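Local coordinates for protein 3-hydroxy-3-methylglutaryl-CoA lyase (Acinetobacter baumannii, PDB 6NDS) that is a TIM-barrel enzyme of the HMGL-like family that binds a zinc ion and has a pocket holding coenzyme A, at residues V18-V21 with S22-D25; I40-I43 with N44-T48; E72-F75 with T76-R80; G256-T260 with E261-N265. All blocks are in the same frame, centred on the assembly; numbering follows the deposited sequence. Where two conformers were deposited one is given.

Contact 1 of 4, residues V18-V21 with S22-D25; sequences VQEV and SPRD. With ZN (zinc ion), chain H.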
# COMPACT_ATOMS: atom_id res chain seq x y z
N VAL A 18 11.73 -9.06 -10.75
CA VAL A 18 11.85 -8.64 -9.35
C VAL A 18 13.31 -8.73 -8.93
O VAL A 18 13.94 -9.77 -9.10
CB VAL A 18 10.97 -9.53 -8.45
CG1 VAL A 18 11.12 -9.10 -6.99
CG2 VAL A 18 9.50 -9.44 -8.88
N GLN A 19 13.85 -7.63 -8.40
CA GLN A 19 15.26 -7.54 -8.01
C GLN A 19 15.34 -7.26 -6.51
O GLN A 19 14.64 -6.38 -6.01
CB GLN A 19 15.98 -6.46 -8.83
CG GLN A 19 15.74 -6.66 -10.35
CD GLN A 19 16.31 -5.58 -11.25
OE1 GLN A 19 16.70 -5.86 -12.38
NE2 GLN A 19 16.34 -4.33 -10.77
N GLU A 20 16.15 -8.04 -5.79
CA GLU A 20 16.10 -8.06 -4.33
C GLU A 20 17.19 -7.16 -3.76
O GLU A 20 18.36 -7.27 -4.16
CB GLU A 20 16.26 -9.50 -3.82
CG GLU A 20 16.33 -9.62 -2.28
CD GLU A 20 15.07 -9.11 -1.57
OE1 GLU A 20 13.94 -9.32 -2.09
OE2 GLU A 20 15.21 -8.49 -0.50
N VAL A 21 16.81 -6.26 -2.84
CA VAL A 21 17.79 -5.34 -2.26
C VAL A 21 17.81 -5.36 -0.73
O VAL A 21 18.46 -4.51 -0.11
CB VAL A 21 17.56 -3.89 -2.76
CG1 VAL A 21 17.61 -3.82 -4.30
CG2 VAL A 21 16.24 -3.31 -2.22
N SER A 22 17.15 -6.32 -0.09
CA SER A 22 17.17 -6.31 1.37
C SER A 22 18.57 -6.42 1.99
O SER A 22 18.76 -5.82 3.06
CB SER A 22 16.27 -7.39 1.98
OG SER A 22 16.72 -8.68 1.66
N PRO A 23 19.55 -7.12 1.42
CA PRO A 23 20.86 -7.19 2.09
C PRO A 23 21.58 -5.87 2.10
O PRO A 23 22.53 -5.72 2.88
CB PRO A 23 21.63 -8.23 1.28
CG PRO A 23 20.55 -9.07 0.59
CD PRO A 23 19.50 -8.04 0.26
N ARG A 24 21.19 -4.92 1.25
CA ARG A 24 21.84 -3.62 1.18
C ARG A 24 20.89 -2.54 1.72
O ARG A 24 21.11 -2.03 2.82
CB ARG A 24 22.27 -3.33 -0.26
CG ARG A 24 23.26 -2.17 -0.45
CD ARG A 24 22.60 -0.79 -0.33
NE ARG A 24 21.60 -0.56 -1.38
CZ ARG A 24 20.81 0.51 -1.42
NH1 ARG A 24 20.90 1.44 -0.48
NH2 ARG A 24 19.94 0.66 -2.41
N ASP A 25 19.83 -2.21 0.98
CA ASP A 25 18.91 -1.17 1.43
C ASP A 25 18.25 -1.57 2.74
O ASP A 25 18.05 -0.74 3.63
CB ASP A 25 17.87 -0.90 0.35
CG ASP A 25 17.41 0.54 0.31
OD1 ASP A 25 17.49 1.25 1.34
OD2 ASP A 25 16.95 0.96 -0.77
ZN ZN H . 16.54 2.84 -1.57
O HOH W 1 17.34 3.73 0.30
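The carboxylate of E20 bends forward to S22, and its OE2 takes two bonds from that one residue. The hydroxyl OG of S22 donates to E20 OE2 at 2.6 Å, on the anti side of the carboxylate, while the amide N of S22 reaches the same E20 OE2 at 2.9 Å from the other face of its plane. Two torsions bring the acid there: CG stands anti to the backbone N (chi1 176°), and the chain then folds at chi2 (61°). L242 N also donates to OE2, and OE1 is taken by T260.

V21 occupies the N-cap position of helix 22-28. Its carbonyl O accepts from R24 N at 3.1 Å and, weakly, from D25 N at 2.9 Å, in a first turn of the wider pi type. The side chains of V21 and D25 run side by side in the same direction, with V21 CG2 3.9 Å from D25 CB.

At the far end of this turn D25 OD2 binds the zinc ion at 2.1 Å. H215 and H217 also bind the metal, and N257 donates to OD2. One face of the R24 guanidinium lies over D25 CB; its NH2 and D25 OD2 attract by charge alone, since no N-H points at the oxygen, and E55 is its salt-bridge partner.

Strand 17-20 thus runs straight into a metal-binding helix. Two backbone N-H groups and a serine hydroxyl converge on E20 OE2, which probably stabilises a negative charge there, while D25 serves the metal twice, OD2 on the zinc and OD1 on the zinc-bound water.

Contact 2 of 4, residues I40-I43 with N44-T48; sequences IDLI and NQLST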
# COMPACT_ATOMS: atom_id res chain seq x y z
N ILE A 40 25.41 -13.57 5.13
CA ILE A 40 25.72 -14.57 4.10
C ILE A 40 24.58 -15.58 4.00
O ILE A 40 24.13 -15.90 2.89
CB ILE A 40 27.07 -15.25 4.41
CG1 ILE A 40 28.22 -14.27 4.14
CG2 ILE A 40 27.23 -16.50 3.58
CD1 ILE A 40 29.51 -14.66 4.76
N ASP A 41 24.07 -16.04 5.14
CA ASP A 41 22.97 -17.00 5.14
C ASP A 41 21.73 -16.42 4.47
O ASP A 41 21.03 -17.12 3.72
CB ASP A 41 22.63 -17.42 6.57
CG ASP A 41 23.59 -18.45 7.13
OD1 ASP A 41 24.44 -18.96 6.38
OD2 ASP A 41 23.48 -18.75 8.34
N LEU A 42 21.42 -15.16 4.77
CA LEU A 42 20.24 -14.51 4.20
C LEU A 42 20.36 -14.43 2.68
O LEU A 42 19.41 -14.78 1.95
CB LEU A 42 20.07 -13.11 4.79
CG LEU A 42 18.99 -12.25 4.14
CD1 LEU A 42 17.61 -12.84 4.37
CD2 LEU A 42 19.08 -10.81 4.64
N ILE A 43 21.52 -14.02 2.18
CA ILE A 43 21.72 -13.94 0.74
C ILE A 43 21.66 -15.34 0.12
O ILE A 43 21.05 -15.52 -0.94
CB ILE A 43 23.04 -13.22 0.42
CG1 ILE A 43 22.94 -11.76 0.90
CG2 ILE A 43 23.37 -13.31 -1.08
CD1 ILE A 43 24.30 -11.10 1.10
N ASN A 44 22.26 -16.34 0.78
CA ASN A 44 22.19 -17.70 0.26
C ASN A 44 20.73 -18.16 0.15
O ASN A 44 20.37 -18.85 -0.81
CB ASN A 44 22.97 -18.67 1.14
CG ASN A 44 24.47 -18.54 0.96
OD1 ASN A 44 24.95 -17.88 0.03
ND2 ASN A 44 25.23 -19.16 1.85
N GLN A 45 19.89 -17.79 1.11
CA GLN A 45 18.47 -18.16 1.02
C GLN A 45 17.77 -17.38 -0.09
O GLN A 45 16.99 -17.95 -0.86
CB GLN A 45 17.77 -17.92 2.36
CG GLN A 45 18.15 -18.91 3.44
CD GLN A 45 17.70 -20.31 3.08
OE1 GLN A 45 18.50 -21.23 2.99
NE2 GLN A 45 16.40 -20.46 2.83
N LEU A 46 18.04 -16.08 -0.18
CA LEU A 46 17.45 -15.28 -1.25
C LEU A 46 17.85 -15.81 -2.62
O LEU A 46 17.05 -15.77 -3.57
CB LEU A 46 17.87 -13.82 -1.11
CG LEU A 46 17.26 -13.14 0.12
CD1 LEU A 46 18.03 -11.84 0.38
CD2 LEU A 46 15.78 -12.84 -0.09
N SER A 47 19.08 -16.31 -2.74
CA SER A 47 19.55 -16.89 -4.00
C SER A 47 18.76 -18.11 -4.44
O SER A 47 18.91 -18.52 -5.59
CB SER A 47 21.03 -17.30 -3.91
OG SER A 47 21.89 -16.16 -3.91
N THR A 48 17.96 -18.71 -3.56
CA THR A 48 17.15 -19.86 -3.97
C THR A 48 15.75 -19.47 -4.41
O THR A 48 14.97 -20.37 -4.78
CB THR A 48 17.06 -20.89 -2.83
OG1 THR A 48 16.24 -20.37 -1.77
CG2 THR A 48 18.44 -21.25 -2.29
O HOH W 2 24.03 -20.45 4.11
O HOH W 3 21.21 -20.21 4.33
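I40 and N44 sit one helical turn apart with their side chains parallel, I40 CG2 lying 3.8 Å from N44 ND2. A purely apolar pair is L42 with L46: the two cross at a slant, and L46 CD1 comes to 3.9 Å from L42 CG. L46 has its CG beside the backbone N (chi1 -69°), which swings the branch back over the preceding turn and onto L42.

Backbone bonds of the alpha-helical i to i+4 kind carry the framework. N44 N donates to I40 O at 2.9 Å, Q45 N to D41 O, L46 N to L42 O, and S47 N to I43 O at 2.8 Å. Past them, T48 turns back on Q45: both its N and its OG1 donate to Q45 O, the hydroxyl at 2.7 Å along a lone pair in the carbonyl plane.

Water handles the polar outer side. One molecule accepts from N44 ND2 and, in one of the two conformers of D41, donates to D41 OD1, a tentative bridge. A second spans D41 O and Q45 OE1 with longer bonds. Two polar side-chain atoms have protein partners: N44 OD1 accepts from T79 N, and S47 OG bonds with Y86 OH.

Helix 36-46 is therefore amphipathic. I43 and L46 pack on strand 53-58 and on P23, while D41 and Q45 face solvent. The amide of N44 straddles the border, its oxygen committed to protein and its nitrogen to water, which probably fixes which way round it lies.

Contact 3 of 4, residues E72-F75 with T76-R80; sequences EEVF and TGITR. With EDO (1,2-ethanediol), chain G.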
# COMPACT_ATOMS: atom_id res chain seq x y z
N GLU A 72 33.07 -6.78 1.94
CA GLU A 72 34.04 -7.66 1.29
C GLU A 72 33.87 -9.10 1.75
O GLU A 72 33.87 -10.03 0.92
CB GLU A 72 35.47 -7.19 1.57
CG GLU A 72 36.51 -8.13 0.96
CD GLU A 72 37.75 -7.40 0.50
OE1 GLU A 72 37.96 -6.26 0.95
OE2 GLU A 72 38.51 -7.97 -0.32
N GLU A 73 33.70 -9.32 3.05
CA GLU A 73 33.56 -10.69 3.53
C GLU A 73 32.23 -11.29 3.12
O GLU A 73 32.15 -12.49 2.83
CB GLU A 73 33.75 -10.74 5.05
CG GLU A 73 33.66 -12.14 5.67
CD GLU A 73 34.69 -13.13 5.11
OE1 GLU A 73 35.73 -12.69 4.57
OE2 GLU A 73 34.46 -14.35 5.21
N VAL A 74 31.17 -10.47 3.04
CA VAL A 74 29.90 -11.00 2.56
C VAL A 74 30.03 -11.48 1.12
O VAL A 74 29.62 -12.60 0.78
CB VAL A 74 28.79 -9.94 2.70
CG1 VAL A 74 27.54 -10.42 2.01
CG2 VAL A 74 28.52 -9.67 4.19
N PHE A 75 30.62 -10.65 0.25
CA PHE A 75 30.77 -11.04 -1.15
C PHE A 75 31.71 -12.22 -1.30
O PHE A 75 31.53 -13.03 -2.22
CB PHE A 75 31.28 -9.86 -1.99
CG PHE A 75 30.18 -8.95 -2.49
CD1 PHE A 75 29.70 -9.07 -3.80
CD2 PHE A 75 29.61 -8.00 -1.66
CE1 PHE A 75 28.68 -8.24 -4.26
CE2 PHE A 75 28.59 -7.16 -2.12
CZ PHE A 75 28.13 -7.28 -3.42
N THR A 76 32.70 -12.35 -0.41
CA THR A 76 33.62 -13.49 -0.40
C THR A 76 32.90 -14.78 -0.04
O THR A 76 33.19 -15.84 -0.61
CB THR A 76 34.76 -13.22 0.60
OG1 THR A 76 35.59 -12.18 0.10
CG2 THR A 76 35.60 -14.49 0.85
N GLY A 77 31.97 -14.70 0.90
CA GLY A 77 31.42 -15.85 1.57
C GLY A 77 30.18 -16.46 0.97
O GLY A 77 29.90 -17.64 1.21
N ILE A 78 29.42 -15.69 0.18
CA ILE A 78 28.15 -16.19 -0.34
C ILE A 78 28.39 -17.26 -1.40
O ILE A 78 29.44 -17.32 -2.05
CB ILE A 78 27.29 -15.04 -0.91
CG1 ILE A 78 28.07 -14.24 -1.96
CG2 ILE A 78 26.78 -14.14 0.23
CD1 ILE A 78 27.18 -13.23 -2.73
N THR A 79 27.40 -18.14 -1.55
CA THR A 79 27.39 -19.11 -2.64
C THR A 79 26.92 -18.41 -3.91
O THR A 79 25.81 -17.87 -3.95
CB THR A 79 26.45 -20.26 -2.29
OG1 THR A 79 26.89 -20.86 -1.07
CG2 THR A 79 26.43 -21.30 -3.42
N ARG A 80 27.75 -18.42 -4.95
CA ARG A 80 27.43 -17.73 -6.20
C ARG A 80 26.60 -18.66 -7.09
O ARG A 80 27.11 -19.68 -7.55
CB ARG A 80 28.70 -17.30 -6.93
CG ARG A 80 29.65 -16.40 -6.14
CD ARG A 80 28.99 -15.09 -5.81
NE ARG A 80 29.94 -14.17 -5.17
CZ ARG A 80 30.52 -13.14 -5.78
NH1 ARG A 80 30.27 -12.88 -7.05
NH2 ARG A 80 31.36 -12.36 -5.10
C1 EDO G . 32.60 -19.70 -0.45
O1 EDO G . 33.03 -18.63 -1.30
C2 EDO G . 31.19 -20.10 -0.84
O2 EDO G . 31.13 -20.30 -2.26
O HOH W 4 37.21 -11.58 2.52
O HOH W 5 31.28 -15.69 -3.14
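R80 NH2 meets the edge of the F75 ring, the ring and guanidinium planes 78° apart. It lies in the plane of the ring, 3.9 Å from F75 CD1, so no cation-pi stack forms. At the guanidinium's own edge, also in plane, is F75 O, which takes a nearly straight bond from R80 NH2 (3.0 Å, 168°). R80 folds at chi2 to turn back to that carbonyl. A water accepts from R80 NE and lies close to both F75 O and I78 O, while NH1 goes to N103 O.

T76 turns its OG1 back along the helix, beside its own backbone N (chi1 -70°). E72 O thereby receives T76 OG1 and T76 N, each at 2.9 Å, from opposite faces of the carbonyl. A water joins T76 OG1 to E73 OE1. A 1,2-ethanediol, probably from the crystallisation liquor, donates to T76 O.

I78, just past the helix end, still donates its N to V74 O at 3.2 Å, and the two side chains touch through V74 CG1 and I78 CG2.

Helix 71-77 is the crossover between the parallel strands 53-58 and 85-90: V74 and I78 pack on I43 of helix 36-46, I78 and R80 reach Y86 of strand 85-90, and F75 meets the ring of F59.

Contact 4 of 4, residues G256-T260 with E261-N265; sequences GNICT and EDLVN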
# COMPACT_ATOMS: atom_id res chain seq x y z
N GLY A 256 10.74 1.95 4.52
CA GLY A 256 11.05 0.71 3.84
C GLY A 256 10.87 0.78 2.33
O GLY A 256 10.06 1.53 1.79
N ASN A 257 11.67 -0.03 1.66
CA ASN A 257 11.41 -0.35 0.27
C ASN A 257 10.04 -1.00 0.14
O ASN A 257 9.47 -1.50 1.11
CB ASN A 257 12.45 -1.34 -0.25
CG ASN A 257 13.84 -0.77 -0.25
OD1 ASN A 257 14.52 -0.73 0.78
ND2 ASN A 257 14.29 -0.33 -1.42
N ILE A 258 9.54 -1.06 -1.09
CA ILE A 258 8.38 -1.91 -1.30
C ILE A 258 8.74 -3.34 -0.91
O ILE A 258 9.87 -3.81 -1.10
CB ILE A 258 7.85 -1.84 -2.74
CG1 ILE A 258 8.93 -2.18 -3.75
CG2 ILE A 258 7.24 -0.46 -3.02
CD1 ILE A 258 8.36 -2.49 -5.14
N CYS A 259 7.76 -4.02 -0.32
CA CYS A 259 7.96 -5.37 0.20
C CYS A 259 7.96 -6.40 -0.93
O CYS A 259 6.99 -6.50 -1.69
CB CYS A 259 6.85 -5.66 1.19
SG CYS A 259 6.80 -7.34 1.79
N THR A 260 9.02 -7.21 -1.01
CA THR A 260 9.15 -8.15 -2.13
C THR A 260 7.97 -9.11 -2.19
O THR A 260 7.40 -9.33 -3.26
CB THR A 260 10.46 -8.94 -2.01
OG1 THR A 260 11.53 -8.01 -1.84
CG2 THR A 260 10.72 -9.73 -3.29
N GLU A 261 7.59 -9.71 -1.06
CA GLU A 261 6.52 -10.70 -1.15
C GLU A 261 5.17 -10.03 -1.42
O GLU A 261 4.30 -10.64 -2.06
CB GLU A 261 6.49 -11.58 0.10
CG GLU A 261 6.26 -10.86 1.41
CD GLU A 261 7.54 -10.43 2.12
OE1 GLU A 261 8.61 -10.30 1.49
OE2 GLU A 261 7.45 -10.19 3.34
N ASP A 262 4.97 -8.79 -0.99
CA ASP A 262 3.74 -8.08 -1.36
C ASP A 262 3.73 -7.76 -2.86
O ASP A 262 2.69 -7.87 -3.50
CB ASP A 262 3.58 -6.80 -0.52
CG ASP A 262 3.39 -7.07 0.98
OD1 ASP A 262 3.35 -8.25 1.39
OD2 ASP A 262 3.28 -6.10 1.76
N LEU A 263 4.89 -7.38 -3.42
CA LEU A 263 4.98 -7.16 -4.87
C LEU A 263 4.72 -8.45 -5.65
O LEU A 263 3.94 -8.46 -6.62
CB LEU A 263 6.36 -6.60 -5.22
CG LEU A 263 6.73 -6.60 -6.71
CD1 LEU A 263 5.79 -5.69 -7.49
CD2 LEU A 263 8.19 -6.14 -6.88
N VAL A 264 5.36 -9.54 -5.25
CA VAL A 264 5.18 -10.80 -5.96
C VAL A 264 3.74 -11.29 -5.82
O VAL A 264 3.17 -11.81 -6.78
CB VAL A 264 6.19 -11.86 -5.48
CG1 VAL A 264 5.94 -13.23 -6.18
CG2 VAL A 264 7.62 -11.38 -5.77
N ASN A 265 3.12 -11.10 -4.66
CA ASN A 265 1.71 -11.49 -4.52
C ASN A 265 0.83 -10.68 -5.46
O ASN A 265 -0.08 -11.22 -6.09
CB ASN A 265 1.24 -11.32 -3.07
CG ASN A 265 -0.22 -11.70 -2.90
OD1 ASN A 265 -0.58 -12.88 -2.93
ND2 ASN A 265 -1.09 -10.69 -2.75
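C259 is the N-cap of helix 260-270, the helix that follows strand 237-240 in this TIM barrel, and its thiol takes the place that a serine or aspartate oxygen often fills. Its SG, carried anti to the backbone N (chi1 173°), accepts from D262 N at 3.6 Å, a weak but fairly straight bond (159°). The backbone does the stronger work. C259 O accepts from L263 N at 2.9 Å and T260 O from V264 N at the same length, both nearly in line with their carbonyls, and N265 N continues the series onto E261 O.

The polar side chains of this buried first turn all find partners in the surrounding protein. T260 OG1 bonds with E20 OE1. E261 OE2 is held by the hydroxyls of S298 and S285, and its OE1 by G243 N. D262 spreads its carboxylate over two amides, OD1 on L300 N and OD2 on Q299 N. Both acids also lie close to the helix N-terminus, whose dipole would probably favour their negative charge.

E261 folds back at chi2 (-92°), setting its carboxylate against the sulfur, with CD 3.2 Å from C259 SG. D262 also borders the thiol, its CG 3.5 Å from C259 SG, so the sulfur touches both carboxylates. On the apolar side, I258 and L263 slant across each other and also pack on A240 and V227. They touch through their terminal methyls, I258 CD1 4.0 Å from L263 CD2.

Overall arrangement
Contact 1 lies nearest the centre of the chain, about 5 Å from it, centre to centre, and it touches two of the others. Contact 4, centres about 10 Å away, joins it through two probable hydrogen bonds: E20 OE1 to T260 OG1 (2.8 Å) and N257 ND2 to the zinc ligand D25 OD2 (3.0 Å). Contact 2 packs on it from the outer layer, I43 CG1 lying 3.6 Å from P23 CG. Contact 3 leans on contact 2 in turn, with N44 OD1 2.9 Å from T79 N. R24 in contact 1 touches coenzyme A. Contacts 3 and 4 do not meet; their centres are about 25 Å apart.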